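Local coordinates for protein EF0056 (Enterococcus faecalis, PDB 6ORI) that is of unknown function but, as an enterococcal surface protein region with immunoglobulin-like folding and bound calcium, may be linked to biofilm formation, at residues A[53-58]-A[124-129]; A[85-90]-A[135-140]; A[267-272]-A[305-310]; A[278-283]-A[344-349]. All blocks are in the same frame, centred on the assembly; numbering follows the deposited sequence. Where two conformers were deposited one is given.

Contact 1. Residues A[53-58]-A[124-129]; sequences FEVYGK and GLFAGA
The backbone oxygen of Val55 accepts the N-H of Ala137 on the next strand and also lies at the edge of the Phe126 ring, near its plane, 3.8 Å from CZ. No polar bond joins residues 53-58 to 124-129; the ring of Phe126 carries most of the contact on the loop side. Phe126 CG stands anti to the carbonyl carbon (chi1 -60°), and the ring beyond it lays one face over Gly57, whose CA sits 4.0 Å from the ring centroid in a CH-pi contact, offset toward the rim on the CE2 side. A CB on Gly57 would run into Phe126 CE2; Phe126 CZ lies 3.5 Å from Gly57 N. On the opposite face, Leu125 CB lies over the ring centre, so the ring is sandwiched between its own neighbour and the strand. Val55 crosses the ring at about a right angle: CG1 touches Phe126 CZ at 3.8 Å and, more loosely, Leu125 CD1 at 4.3 Å. On the strand's other face, Tyr56 OH donates to the anti lone pair of Glu54 OE1 at 2.7 Å and is also hydrogen-bonded to Asn37. Tyr118 meets Phe126 edge-to-face, and Gln135 OE1 accepts from Ala127 N, fixing the loop beside strand 135-144. The arrangement is that of a connecting loop folding an aromatic residue onto an antiparallel sheet, consistent with an immunoglobulin-like beta-sandwich.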
loop_
_atom_site.group_PDB
_atom_site.type_symbol
_atom_site.label_atom_id
_atom_site.label_comp_id
_atom_site.label_asym_id
_atom_site.label_seq_id
_atom_site.Cartn_x
_atom_site.Cartn_y
_atom_site.Cartn_z
ATOM N N PHE A 53 14.396 6.255 2.050
ATOM C CA PHE A 53 13.323 5.547 1.342
ATOM C C PHE A 53 13.807 5.045 -0.003
ATOM O O PHE A 53 14.845 5.477 -0.492
ATOM C CB PHE A 53 12.047 6.412 1.164
ATOM C CG PHE A 53 12.204 7.574 0.187
ATOM C CD1 PHE A 53 11.928 7.438 -1.162
ATOM C CD2 PHE A 53 12.638 8.802 0.648
ATOM C CE1 PHE A 53 12.075 8.517 -2.019
ATOM C CE2 PHE A 53 12.763 9.886 -0.200
ATOM C CZ PHE A 53 12.501 9.744 -1.529
ATOM N N GLU A 54 13.019 4.165 -0.606
ATOM C CA GLU A 54 13.170 3.776 -2.000
ATOM C C GLU A 54 11.808 3.889 -2.661
ATOM O O GLU A 54 10.754 3.849 -1.987
ATOM C CB GLU A 54 13.644 2.329 -2.147
ATOM C CG GLU A 54 14.967 2.068 -1.492
ATOM C CD GLU A 54 15.494 0.663 -1.725
ATOM O OE1 GLU A 54 14.704 -0.317 -1.760
ATOM O OE2 GLU A 54 16.715 0.539 -1.852
ATOM N N VAL A 55 11.832 4.045 -3.981
ATOM C CA VAL A 55 10.609 4.036 -4.786
ATOM C C VAL A 55 10.688 2.846 -5.730
ATOM O O VAL A 55 11.732 2.603 -6.336
ATOM C CB VAL A 55 10.425 5.343 -5.581
ATOM C CG1 VAL A 55 9.099 5.349 -6.333
ATOM C CG2 VAL A 55 10.548 6.543 -4.678
ATOM N N TYR A 56 9.603 2.074 -5.804
ATOM C CA TYR A 56 9.515 0.970 -6.749
ATOM C C TYR A 56 8.507 1.306 -7.826
ATOM O O TYR A 56 7.477 1.929 -7.560
ATOM C CB TYR A 56 9.117 -0.351 -6.048
ATOM C CG TYR A 56 9.959 -0.620 -4.831
ATOM C CD1 TYR A 56 11.333 -0.500 -4.870
ATOM C CD2 TYR A 56 9.380 -0.949 -3.621
ATOM C CE1 TYR A 56 12.099 -0.691 -3.732
ATOM C CE2 TYR A 56 10.137 -1.134 -2.494
ATOM C CZ TYR A 56 11.492 -1.020 -2.557
ATOM O OH TYR A 56 12.218 -1.184 -1.399
ATOM N N GLY A 57 8.797 0.886 -9.045
ATOM C CA GLY A 57 7.915 1.119 -10.164
ATOM C C GLY A 57 7.968 -0.004 -11.146
ATOM O O GLY A 57 9.016 -0.618 -11.335
ATOM N N LYS A 58 6.839 -0.294 -11.774
ATOM C CA LYS A 58 6.824 -1.281 -12.834
ATOM C C LYS A 58 5.751 -0.927 -13.844
ATOM O O LYS A 58 4.608 -0.535 -13.495
ATOM C CB LYS A 58 6.598 -2.698 -12.301
ATOM C CG LYS A 58 6.477 -3.655 -13.484
ATOM C CD LYS A 58 6.361 -5.065 -13.117
ATOM C CE LYS A 58 5.902 -5.911 -14.304
ATOM N NZ LYS A 58 6.601 -5.622 -15.579
ATOM N N GLY A 124 13.603 11.702 -14.873
ATOM C CA GLY A 124 12.755 10.945 -13.972
ATOM C C GLY A 124 13.456 9.727 -13.400
ATOM O O GLY A 124 14.689 9.671 -13.294
ATOM N N LEU A 125 12.674 8.733 -12.977
ATOM C CA LEU A 125 13.206 7.616 -12.198
ATOM C C LEU A 125 13.429 6.299 -12.924
ATOM O O LEU A 125 14.398 5.616 -12.651
ATOM C CB LEU A 125 12.296 7.316 -11.005
ATOM C CG LEU A 125 12.005 8.500 -10.080
ATOM C CD1 LEU A 125 11.256 8.043 -8.844
ATOM C CD2 LEU A 125 13.252 9.248 -9.672
ATOM N N PHE A 126 12.499 5.912 -13.790
ATOM C CA PHE A 126 12.399 4.527 -14.265
ATOM C C PHE A 126 12.591 4.406 -15.774
ATOM O O PHE A 126 12.102 5.216 -16.571
ATOM C CB PHE A 126 11.036 3.948 -13.859
ATOM C CG PHE A 126 10.806 3.936 -12.366
ATOM C CD1 PHE A 126 11.728 3.330 -11.526
ATOM C CD2 PHE A 126 9.700 4.552 -11.793
ATOM C CE1 PHE A 126 11.550 3.332 -10.172
ATOM C CE2 PHE A 126 9.524 4.533 -10.413
ATOM C CZ PHE A 126 10.456 3.923 -9.627
ATOM N N ALA A 127 13.317 3.375 -16.172
ATOM C CA ALA A 127 13.635 3.170 -17.580
ATOM C C ALA A 127 12.357 2.868 -18.357
ATOM O O ALA A 127 11.664 1.878 -18.095
ATOM C CB ALA A 127 14.653 2.060 -17.731
ATOM N N GLY A 128 12.025 3.728 -19.318
ATOM C CA GLY A 128 10.787 3.590 -20.057
ATOM C C GLY A 128 10.698 2.316 -20.879
ATOM O O GLY A 128 9.626 1.753 -21.036
ATOM N N ALA A 129 11.820 1.869 -21.416
ATOM C CA ALA A 129 11.818 0.732 -22.313
ATOM C C ALA A 129 11.858 -0.600 -21.580
ATOM O O ALA A 129 11.712 -1.651 -22.213
ATOM C CB ALA A 129 12.992 0.833 -23.289
#

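Contact 2. Residues A[85-90]-A[135-140]; sequences IQVDPK and QTAPNG
Asp88 leans over Pro138 and Asn139, and each part of its side chain has a partner. CB rests 3.3 Å from Pro138 O and also meets the proline ring at CG. The carboxylate carbon, anti to its own carbonyl carbon (chi1 -70°), carries OD2 to Asn139 ND2 at 3.0 Å. That bond is nearly straight, and it meets OD2 on the anti side, 34° out of the carboxylate plane, while lying close to the amide plane. OD1 goes to Arg97 in a salt bridge. Asp88 N donates to Pro138 O at 2.9 Å. Here the antiparallel strands 82-87 and 135-144 of the immunoglobulin-like sheet are neighbours, and the bond continues their pairing just past the end of the first. Before it, Gly140 CA makes a CA-H...O contact with Gln86 O, and Val87 CG2 packs 3.9 Å from Ala137 CB and also close to Pro138 O. Beyond Pro89, Lys90 CA makes a second such contact, 3.3 Å from Thr136 O. Its side chain bends at chi2 (-113°) and crosses Gln135 at about a right angle, with CD 3.5 Å from Gln135 OE1; NZ continues to a salt bridge with Glu130, and Gln135 OE1 accepts from Ala127 N.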
loop_
_atom_site.group_PDB
_atom_site.type_symbol
_atom_site.label_atom_id
_atom_site.label_comp_id
_atom_site.label_asym_id
_atom_site.label_seq_id
_atom_site.Cartn_x
_atom_site.Cartn_y
_atom_site.Cartn_z
ATOM N N ILE A 85 13.656 16.790 -0.719
ATOM C CA ILE A 85 13.490 15.352 -0.959
ATOM C C ILE A 85 14.234 15.033 -2.246
ATOM O O ILE A 85 14.022 15.697 -3.272
ATOM C CB ILE A 85 12.017 14.958 -1.109
ATOM C CG1 ILE A 85 11.195 15.443 0.087
ATOM C CG2 ILE A 85 11.927 13.458 -1.304
ATOM C CD1 ILE A 85 9.739 15.052 0.020
ATOM N N GLN A 86 15.111 14.030 -2.198
ATOM C CA GLN A 86 15.859 13.590 -3.370
ATOM C C GLN A 86 15.884 12.073 -3.425
ATOM O O GLN A 86 15.629 11.398 -2.422
ATOM C CB GLN A 86 17.310 14.089 -3.350
ATOM C CG GLN A 86 17.474 15.592 -3.397
ATOM C CD GLN A 86 18.929 15.978 -3.485
ATOM O OE1 GLN A 86 19.802 15.123 -3.372
ATOM N NE2 GLN A 86 19.202 17.253 -3.735
ATOM N N VAL A 87 16.174 11.532 -4.608
ATOM C CA VAL A 87 16.268 10.088 -4.812
ATOM C C VAL A 87 17.100 9.849 -6.057
ATOM O O VAL A 87 17.126 10.698 -6.939
ATOM C CB VAL A 87 14.862 9.451 -4.944
ATOM C CG1 VAL A 87 14.173 9.873 -6.233
ATOM C CG2 VAL A 87 14.936 7.946 -4.877
ATOM N N ASP A 88 17.772 8.704 -6.142
ATOM C CA ASP A 88 18.510 8.357 -7.341
ATOM C C ASP A 88 17.563 7.684 -8.329
ATOM O O ASP A 88 16.667 6.960 -7.922
ATOM C CB ASP A 88 19.655 7.410 -7.025
ATOM C CG ASP A 88 20.783 8.050 -6.259
ATOM O OD1 ASP A 88 20.871 9.297 -6.206
ATOM O OD2 ASP A 88 21.616 7.274 -5.730
ATOM N N PRO A 89 17.789 7.862 -9.633
ATOM C CA PRO A 89 17.045 7.099 -10.629
ATOM C C PRO A 89 17.498 5.650 -10.635
ATOM O O PRO A 89 18.530 5.307 -10.066
ATOM C CB PRO A 89 17.418 7.774 -11.940
ATOM C CG PRO A 89 18.742 8.374 -11.683
ATOM C CD PRO A 89 18.743 8.789 -10.258
ATOM N N LYS A 90 16.712 4.802 -11.274
ATOM C CA LYS A 90 17.120 3.429 -11.475
ATOM C C LYS A 90 18.492 3.392 -12.135
ATOM O O LYS A 90 18.746 4.138 -13.086
ATOM C CB LYS A 90 16.091 2.728 -12.346
ATOM C CG LYS A 90 16.268 1.209 -12.435
ATOM C CD LYS A 90 16.665 0.787 -13.832
ATOM C CE LYS A 90 16.986 -0.680 -13.872
ATOM N NZ LYS A 90 17.788 -1.004 -15.051
ATOM N N GLN A 135 11.422 -2.087 -10.939
ATOM C CA GLN A 135 12.519 -1.127 -10.898
ATOM C C GLN A 135 12.606 -0.454 -9.544
ATOM O O GLN A 135 11.604 -0.204 -8.902
ATOM C CB GLN A 135 12.346 -0.075 -12.004
ATOM C CG GLN A 135 12.217 -0.658 -13.403
ATOM C CD GLN A 135 12.391 0.382 -14.459
ATOM O OE1 GLN A 135 13.251 1.241 -14.346
ATOM N NE2 GLN A 135 11.586 0.306 -15.492
ATOM N N THR A 136 13.832 -0.132 -9.125
ATOM C CA THR A 136 14.086 0.586 -7.872
ATOM C C THR A 136 14.796 1.895 -8.132
ATOM O O THR A 136 15.805 1.935 -8.856
ATOM C CB THR A 136 14.937 -0.251 -6.915
ATOM O OG1 THR A 136 14.221 -1.450 -6.611
ATOM C CG2 THR A 136 15.255 0.501 -5.617
ATOM N N ALA A 137 14.256 2.942 -7.518
ATOM C CA ALA A 137 14.912 4.240 -7.420
ATOM C C ALA A 137 15.465 4.278 -6.010
ATOM O O ALA A 137 14.693 4.432 -5.060
ATOM C CB ALA A 137 13.910 5.369 -7.644
ATOM N N PRO A 138 16.789 4.077 -5.850
ATOM C CA PRO A 138 17.388 3.920 -4.523
ATOM C C PRO A 138 17.812 5.234 -3.856
ATOM O O PRO A 138 17.804 6.299 -4.489
ATOM C CB PRO A 138 18.606 3.060 -4.834
ATOM C CG PRO A 138 19.064 3.574 -6.148
ATOM C CD PRO A 138 17.789 3.849 -6.907
ATOM N N ASN A 139 18.167 5.162 -2.579
ATOM C CA ASN A 139 18.870 6.246 -1.885
ATOM C C ASN A 139 18.008 7.489 -1.764
ATOM O O ASN A 139 18.484 8.624 -1.848
ATOM C CB ASN A 139 20.219 6.557 -2.551
ATOM C CG ASN A 139 21.107 5.362 -2.576
ATOM O OD1 ASN A 139 21.230 4.656 -1.582
ATOM N ND2 ASN A 139 21.701 5.103 -3.718
ATOM N N GLY A 140 16.723 7.288 -1.575
ATOM C CA GLY A 140 15.831 8.397 -1.297
ATOM C C GLY A 140 16.075 8.941 0.085
ATOM O O GLY A 140 16.300 8.191 1.019
#

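Contact 3. Residues A[267-272]-A[305-310]; sequences YKIDER and LAIERR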
loop_
_atom_site.group_PDB
_atom_site.type_symbol
_atom_site.label_atom_id
_atom_site.label_comp_id
_atom_site.label_asym_id
_atom_site.label_seq_id
_atom_site.Cartn_x
_atom_site.Cartn_y
_atom_site.Cartn_z
ATOM N N TYR A 267 -4.129 -12.247 7.471
ATOM C CA TYR A 267 -4.749 -10.935 7.561
ATOM C C TYR A 267 -5.043 -10.671 9.021
ATOM O O TYR A 267 -5.326 -11.584 9.793
ATOM C CB TYR A 267 -6.011 -10.865 6.671
ATOM C CG TYR A 267 -6.856 -12.120 6.786
ATOM C CD1 TYR A 267 -6.599 -13.230 6.022
ATOM C CD2 TYR A 267 -7.884 -12.198 7.704
ATOM C CE1 TYR A 267 -7.340 -14.414 6.168
ATOM C CE2 TYR A 267 -8.622 -13.353 7.856
ATOM C CZ TYR A 267 -8.346 -14.461 7.094
ATOM O OH TYR A 267 -9.069 -15.626 7.269
ATOM N N LYS A 268 -4.957 -9.408 9.385
ATOM C CA LYS A 268 -5.213 -8.960 10.743
ATOM C C LYS A 268 -5.986 -7.675 10.685
ATOM O O LYS A 268 -5.624 -6.743 9.952
ATOM C CB LYS A 268 -3.909 -8.737 11.512
ATOM C CG LYS A 268 -4.122 -8.394 12.994
ATOM C CD LYS A 268 -2.781 -8.189 13.704
ATOM C CE LYS A 268 -2.956 -8.089 15.217
ATOM N NZ LYS A 268 -3.847 -6.962 15.597
ATOM N N ILE A 269 -7.089 -7.602 11.414
ATOM C CA ILE A 269 -7.868 -6.373 11.448
ATOM C C ILE A 269 -7.931 -5.828 12.858
ATOM O O ILE A 269 -7.936 -6.573 13.840
ATOM C CB ILE A 269 -9.287 -6.543 10.866
ATOM C CG1 ILE A 269 -10.223 -7.278 11.837
ATOM C CG2 ILE A 269 -9.216 -7.254 9.509
ATOM C CD1 ILE A 269 -11.688 -7.163 11.475
ATOM N N ASP A 270 -7.995 -4.509 12.920
ATOM C CA ASP A 270 -7.988 -3.770 14.162
ATOM C C ASP A 270 -8.985 -4.386 15.145
ATOM O O ASP A 270 -10.125 -4.648 14.797
ATOM C CB ASP A 270 -8.388 -2.317 13.854
ATOM C CG ASP A 270 -8.113 -1.378 15.002
ATOM O OD1 ASP A 270 -8.768 -1.488 16.060
ATOM O OD2 ASP A 270 -7.238 -0.518 14.823
ATOM N N GLU A 271 -8.529 -4.620 16.373
ATOM C CA GLU A 271 -9.352 -5.299 17.360
ATOM C C GLU A 271 -10.708 -4.612 17.573
ATOM O O GLU A 271 -11.703 -5.270 17.820
ATOM C CB GLU A 271 -8.597 -5.438 18.696
ATOM C CG GLU A 271 -8.142 -4.131 19.317
ATOM C CD GLU A 271 -7.477 -4.317 20.664
ATOM O OE1 GLU A 271 -7.792 -5.311 21.353
ATOM O OE2 GLU A 271 -6.637 -3.468 21.035
ATOM N N ARG A 272 -10.743 -3.291 17.456
ATOM C CA ARG A 272 -11.999 -2.584 17.657
ATOM C C ARG A 272 -13.062 -2.908 16.609
ATOM O O ARG A 272 -14.270 -2.810 16.862
ATOM C CB ARG A 272 -11.734 -1.090 17.707
ATOM C CG ARG A 272 -10.944 -0.649 18.913
ATOM C CD ARG A 272 -10.499 0.787 18.766
ATOM N NE ARG A 272 -9.514 0.904 17.705
ATOM C CZ ARG A 272 -9.269 2.010 17.017
ATOM N NH1 ARG A 272 -9.940 3.134 17.262
ATOM N NH2 ARG A 272 -8.332 1.990 16.087
ATOM N N LEU A 305 -13.767 -16.540 4.607
ATOM C CA LEU A 305 -12.695 -16.505 5.603
ATOM C C LEU A 305 -13.217 -16.338 7.011
ATOM O O LEU A 305 -14.331 -15.823 7.225
ATOM C CB LEU A 305 -11.765 -15.333 5.305
ATOM C CG LEU A 305 -11.073 -15.387 3.946
ATOM C CD1 LEU A 305 -10.188 -14.148 3.795
ATOM C CD2 LEU A 305 -10.256 -16.648 3.737
ATOM N N ALA A 306 -12.400 -16.723 7.988
ATOM C CA ALA A 306 -12.708 -16.502 9.396
ATOM C C ALA A 306 -11.667 -15.616 10.047
ATOM O O ALA A 306 -10.538 -15.472 9.555
ATOM C CB ALA A 306 -12.751 -17.830 10.117
ATOM N N ILE A 307 -12.013 -15.037 11.184
ATOM C CA ILE A 307 -11.031 -14.397 12.051
ATOM C C ILE A 307 -11.285 -14.867 13.460
ATOM O O ILE A 307 -12.351 -15.388 13.771
ATOM C CB ILE A 307 -11.081 -12.860 12.035
ATOM C CG1 ILE A 307 -12.496 -12.359 12.312
ATOM C CG2 ILE A 307 -10.458 -12.318 10.744
ATOM C CD1 ILE A 307 -12.550 -10.854 12.493
ATOM N N GLU A 308 -10.276 -14.685 14.292
ATOM C CA GLU A 308 -10.319 -15.082 15.691
ATOM C C GLU A 308 -11.136 -14.046 16.443
ATOM O O GLU A 308 -10.808 -12.853 16.441
ATOM C CB GLU A 308 -8.901 -15.126 16.239
ATOM C CG GLU A 308 -8.835 -15.445 17.745
ATOM C CD GLU A 308 -9.526 -16.745 18.073
ATOM O OE1 GLU A 308 -9.032 -17.792 17.616
ATOM O OE2 GLU A 308 -10.573 -16.736 18.762
ATOM N N ARG A 309 -12.213 -14.504 17.065
ATOM C CA ARG A 309 -13.176 -13.632 17.732
ATOM C C ARG A 309 -13.289 -13.856 19.238
ATOM O O ARG A 309 -14.062 -13.169 19.910
ATOM C CB ARG A 309 -14.543 -13.810 17.089
ATOM C CG ARG A 309 -14.613 -13.328 15.647
ATOM C CD ARG A 309 -15.980 -13.637 15.088
ATOM N NE ARG A 309 -16.129 -13.322 13.671
ATOM C CZ ARG A 309 -16.377 -12.104 13.201
ATOM N NH1 ARG A 309 -16.447 -11.057 13.999
ATOM N NH2 ARG A 309 -16.535 -11.930 11.908
ATOM N N ARG A 310 -12.544 -14.802 19.784
ATOM C CA ARG A 310 -12.610 -15.030 21.226
ATOM C C ARG A 310 -11.877 -13.935 21.980
ATOM O O ARG A 310 -10.671 -13.757 21.829
ATOM C CB ARG A 310 -12.043 -16.405 21.591
ATOM C CG ARG A 310 -12.888 -17.541 21.079
ATOM C CD ARG A 310 -12.211 -18.884 21.211
ATOM N NE ARG A 310 -11.070 -19.020 20.298
ATOM C CZ ARG A 310 -10.344 -20.122 20.165
ATOM N NH1 ARG A 310 -10.599 -21.176 20.924
ATOM N NH2 ARG A 310 -9.339 -20.177 19.301
HETATM O O HOH W 1 -9.985 -18.189 7.505
#
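Tyr267 OH reaches Ala306 by two routes at once, one direct and one through water. It donates to Ala306 O at 2.7 Å, in the carbonyl plane and on a lone pair, and accepts a hydrogen bond from a water 2.7 Å away, which in turn accepts from Ala306 N at 2.9 Å. The hydroxyl therefore serves both polar groups of one loop residue, the N-H through the water. Tyr267 CG lies between the backbone N and the carbonyl carbon (chi1 43°), and the ring beyond it meets the loop at its edge. There CE2 is 3.6 Å from Ile307 CG2, while Leu305 CD1 approaches obliquely, 3.7 Å from Tyr267 CE1. Ile269 CD1 meets Ile307 CD1, the two side chains crossing at about a right angle; Ile269 has two modelled conformers, so this is less certain. Each segment carries its own side-on salt bridge. Asp270 is gripped by Arg272 NE and NH2 and also accepts Arg272 N at OD1, forming an Asx turn; Glu308 is held likewise by Arg310, with NE 2.8 Å from Glu308 OE2, an atom that also takes Arg310 N. Arg272 NH1 continues to Glu373 O, next to the calcium ligand Asp374. In the fold, strand 264-269 runs between strands 318-322 and 375-382, and the 305-310 loop, leaving edge strand 300-304 of the other sheet, passes beside it on the way to 318-322, with Leu305 and Ile307 also packing on Ile280 of strand 277-284.

Contact 4. Residues A[278-283]-A[344-349]; sequences SGIQMH and YVLQLT
His283 is overlapped on one face by Val345, whose CG2 lies 3.7 Å from the imidazole centroid in a CH-pi contact, only 16° off the ring normal and somewhat toward the CE1-NE2 side. The ring is fixed in rotation by a nearly straight bond (173°) from His283 NE2 to Gln281 OE1 at 2.9 Å, in the ring plane and on a lone pair of the amide oxygen. Ser233 N also donates to Gln281 OE1, so two N-H groups hold that oxygen. Val345 CG2 stands anti to its carbonyl carbon, beside the backbone N, and thus comes over the ring while Val345 CB rests 4.0 Å from Gln281 CB. Those two residues form the antiparallel hydrogen-bonded pair: Val345 N donates to Gln281 O at 2.8 Å, and Gln281 N to Val345 O. On the other face of the sheet are the non-hydrogen-bonded pairs. Ile280 and Leu346 lie side by side, pointing the same way, with Ile280 CG2 3.8 Å from Leu346 CD2; Met282 and Tyr344 do the same, Met282 CG reaching Tyr344 CE1 at 4.1 Å. The ladder goes on toward the strand ends through Gln347 N to Gly279 O at 3.0 Å and Ser278 N to Gln347 O. The two strands are antiparallel neighbours in one sheet (164°), and the face bearing Ile280, Met282, Tyr344 and Leu346 packs on strand 264-269 of the other sheet, with Tyr344 and Met282 on Ala265 and Leu346 on Ile269, consistent with an immunoglobulin-like beta-sandwich.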
loop_
_atom_site.group_PDB
_atom_site.type_symbol
_atom_site.label_atom_id
_atom_site.label_comp_id
_atom_site.label_asym_id
_atom_site.label_seq_id
_atom_site.Cartn_x
_atom_site.Cartn_y
_atom_site.Cartn_z
ATOM N N SER A 278 -18.814 -8.944 9.839
ATOM C CA SER A 278 -19.523 -10.215 9.734
ATOM C C SER A 278 -18.764 -11.078 8.727
ATOM O O SER A 278 -17.663 -11.551 9.025
ATOM C CB SER A 278 -20.994 -10.005 9.353
ATOM O OG SER A 278 -21.150 -9.374 8.095
ATOM N N GLY A 279 -19.299 -11.224 7.523
ATOM C CA GLY A 279 -18.627 -12.002 6.507
ATOM C C GLY A 279 -17.301 -11.384 6.105
ATOM O O GLY A 279 -17.119 -10.165 6.076
ATOM N N ILE A 280 -16.376 -12.264 5.755
ATOM C CA ILE A 280 -15.069 -11.876 5.243
ATOM C C ILE A 280 -14.844 -12.710 4.002
ATOM O O ILE A 280 -14.774 -13.941 4.084
ATOM C CB ILE A 280 -13.941 -12.114 6.256
ATOM C CG1 ILE A 280 -14.268 -11.391 7.555
ATOM C CG2 ILE A 280 -12.607 -11.643 5.681
ATOM C CD1 ILE A 280 -13.409 -11.788 8.711
ATOM N N GLN A 281 -14.764 -12.057 2.851
ATOM C CA GLN A 281 -14.551 -12.740 1.575
ATOM C C GLN A 281 -13.138 -12.556 1.090
ATOM O O GLN A 281 -12.571 -11.474 1.219
ATOM C CB GLN A 281 -15.483 -12.218 0.470
ATOM C CG GLN A 281 -16.945 -12.142 0.877
ATOM C CD GLN A 281 -17.876 -11.826 -0.277
ATOM O OE1 GLN A 281 -17.481 -11.374 -1.353
ATOM N NE2 GLN A 281 -19.157 -12.083 -0.053
ATOM N N MET A 282 -12.577 -13.598 0.497
ATOM C CA MET A 282 -11.299 -13.508 -0.197
ATOM C C MET A 282 -11.598 -13.446 -1.673
ATOM O O MET A 282 -12.380 -14.280 -2.201
ATOM C CB MET A 282 -10.453 -14.743 0.093
ATOM C CG MET A 282 -9.017 -14.597 -0.330
ATOM S SD MET A 282 -8.135 -16.096 0.104
ATOM C CE MET A 282 -6.474 -15.599 -0.317
ATOM N N HIS A 283 -11.033 -12.455 -2.356
ATOM C CA HIS A 283 -11.169 -12.357 -3.803
ATOM C C HIS A 283 -9.834 -12.528 -4.483
ATOM O O HIS A 283 -8.811 -12.040 -3.986
ATOM C CB HIS A 283 -11.734 -10.995 -4.216
ATOM C CG HIS A 283 -13.154 -10.754 -3.799
ATOM N ND1 HIS A 283 -13.906 -9.703 -4.287
ATOM C CD2 HIS A 283 -13.963 -11.430 -2.954
ATOM C CE1 HIS A 283 -15.110 -9.738 -3.745
ATOM N NE2 HIS A 283 -15.178 -10.785 -2.940
ATOM N N TYR A 344 -9.238 -8.733 0.459
ATOM C CA TYR A 344 -10.116 -9.145 1.538
ATOM C C TYR A 344 -11.256 -8.158 1.666
ATOM O O TYR A 344 -11.053 -6.921 1.672
ATOM C CB TYR A 344 -9.333 -9.232 2.850
ATOM C CG TYR A 344 -8.156 -10.161 2.772
ATOM C CD1 TYR A 344 -8.344 -11.535 2.691
ATOM C CD2 TYR A 344 -6.857 -9.685 2.812
ATOM C CE1 TYR A 344 -7.313 -12.391 2.614
ATOM C CE2 TYR A 344 -5.784 -10.557 2.734
ATOM C CZ TYR A 344 -6.023 -11.906 2.658
ATOM O OH TYR A 344 -5.031 -12.838 2.586
ATOM N N VAL A 345 -12.473 -8.678 1.728
ATOM C CA VAL A 345 -13.676 -7.869 1.836
ATOM C C VAL A 345 -14.273 -8.062 3.234
ATOM O O VAL A 345 -14.765 -9.150 3.550
ATOM C CB VAL A 345 -14.685 -8.274 0.763
ATOM C CG1 VAL A 345 -15.927 -7.432 0.868
ATOM C CG2 VAL A 345 -14.085 -8.180 -0.636
ATOM N N LEU A 346 -14.230 -7.021 4.053
ATOM C CA LEU A 346 -14.700 -7.070 5.439
ATOM C C LEU A 346 -16.073 -6.451 5.465
ATOM O O LEU A 346 -16.202 -5.235 5.478
ATOM C CB LEU A 346 -13.760 -6.273 6.360
ATOM C CG LEU A 346 -12.252 -6.541 6.243
ATOM C CD1 LEU A 346 -11.474 -5.672 7.202
ATOM C CD2 LEU A 346 -11.954 -7.983 6.525
ATOM N N GLN A 347 -17.101 -7.277 5.459
ATOM C CA GLN A 347 -18.465 -6.783 5.468
ATOM C C GLN A 347 -18.806 -6.211 6.826
ATOM O O GLN A 347 -18.563 -6.833 7.848
ATOM C CB GLN A 347 -19.423 -7.911 5.117
ATOM C CG GLN A 347 -19.100 -8.576 3.774
ATOM C CD GLN A 347 -20.256 -9.374 3.222
ATOM O OE1 GLN A 347 -21.074 -9.904 3.974
ATOM N NE2 GLN A 347 -20.334 -9.462 1.897
ATOM N N LEU A 348 -19.327 -4.994 6.847
ATOM C CA LEU A 348 -19.694 -4.360 8.101
ATOM C C LEU A 348 -21.084 -4.789 8.553
ATOM O O LEU A 348 -21.967 -5.029 7.747
ATOM C CB LEU A 348 -19.649 -2.848 7.939
ATOM C CG LEU A 348 -18.287 -2.280 7.547
ATOM C CD1 LEU A 348 -18.431 -0.799 7.286
ATOM C CD2 LEU A 348 -17.237 -2.549 8.586
ATOM N N THR A 349 -21.281 -4.836 9.870
ATOM C CA THR A 349 -22.553 -5.265 10.452
ATOM C C THR A 349 -23.552 -4.134 10.510
ATOM O O THR A 349 -24.752 -4.379 10.636
ATOM C CB THR A 349 -22.366 -5.749 11.880
ATOM O OG1 THR A 349 -21.733 -4.713 12.623
ATOM C CG2 THR A 349 -21.517 -7.009 11.933
#

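Overall arrangement
From the N terminus, contact 1 opens first at strand 50-59, then contact 2 at strand 82-87; contact 1 closes in the loop at 124-129 and contact 2 at 135-140, so the two loops cross. Both reach one sheet, in which strands 50-59 and 135-144 are neighbours, and their centres are 8 Å apart. The second pair lies later in the chain, on the opposite side of its centre. Contact 3 opens at 267-272 and contact 4 at 278-283; they close at 305-310 and 344-349, again crossing. Contact 4 pairs two neighbouring strands of the five-stranded sheet, and contact 3 ties the loop leaving that sheet to strand 264-269 of the other.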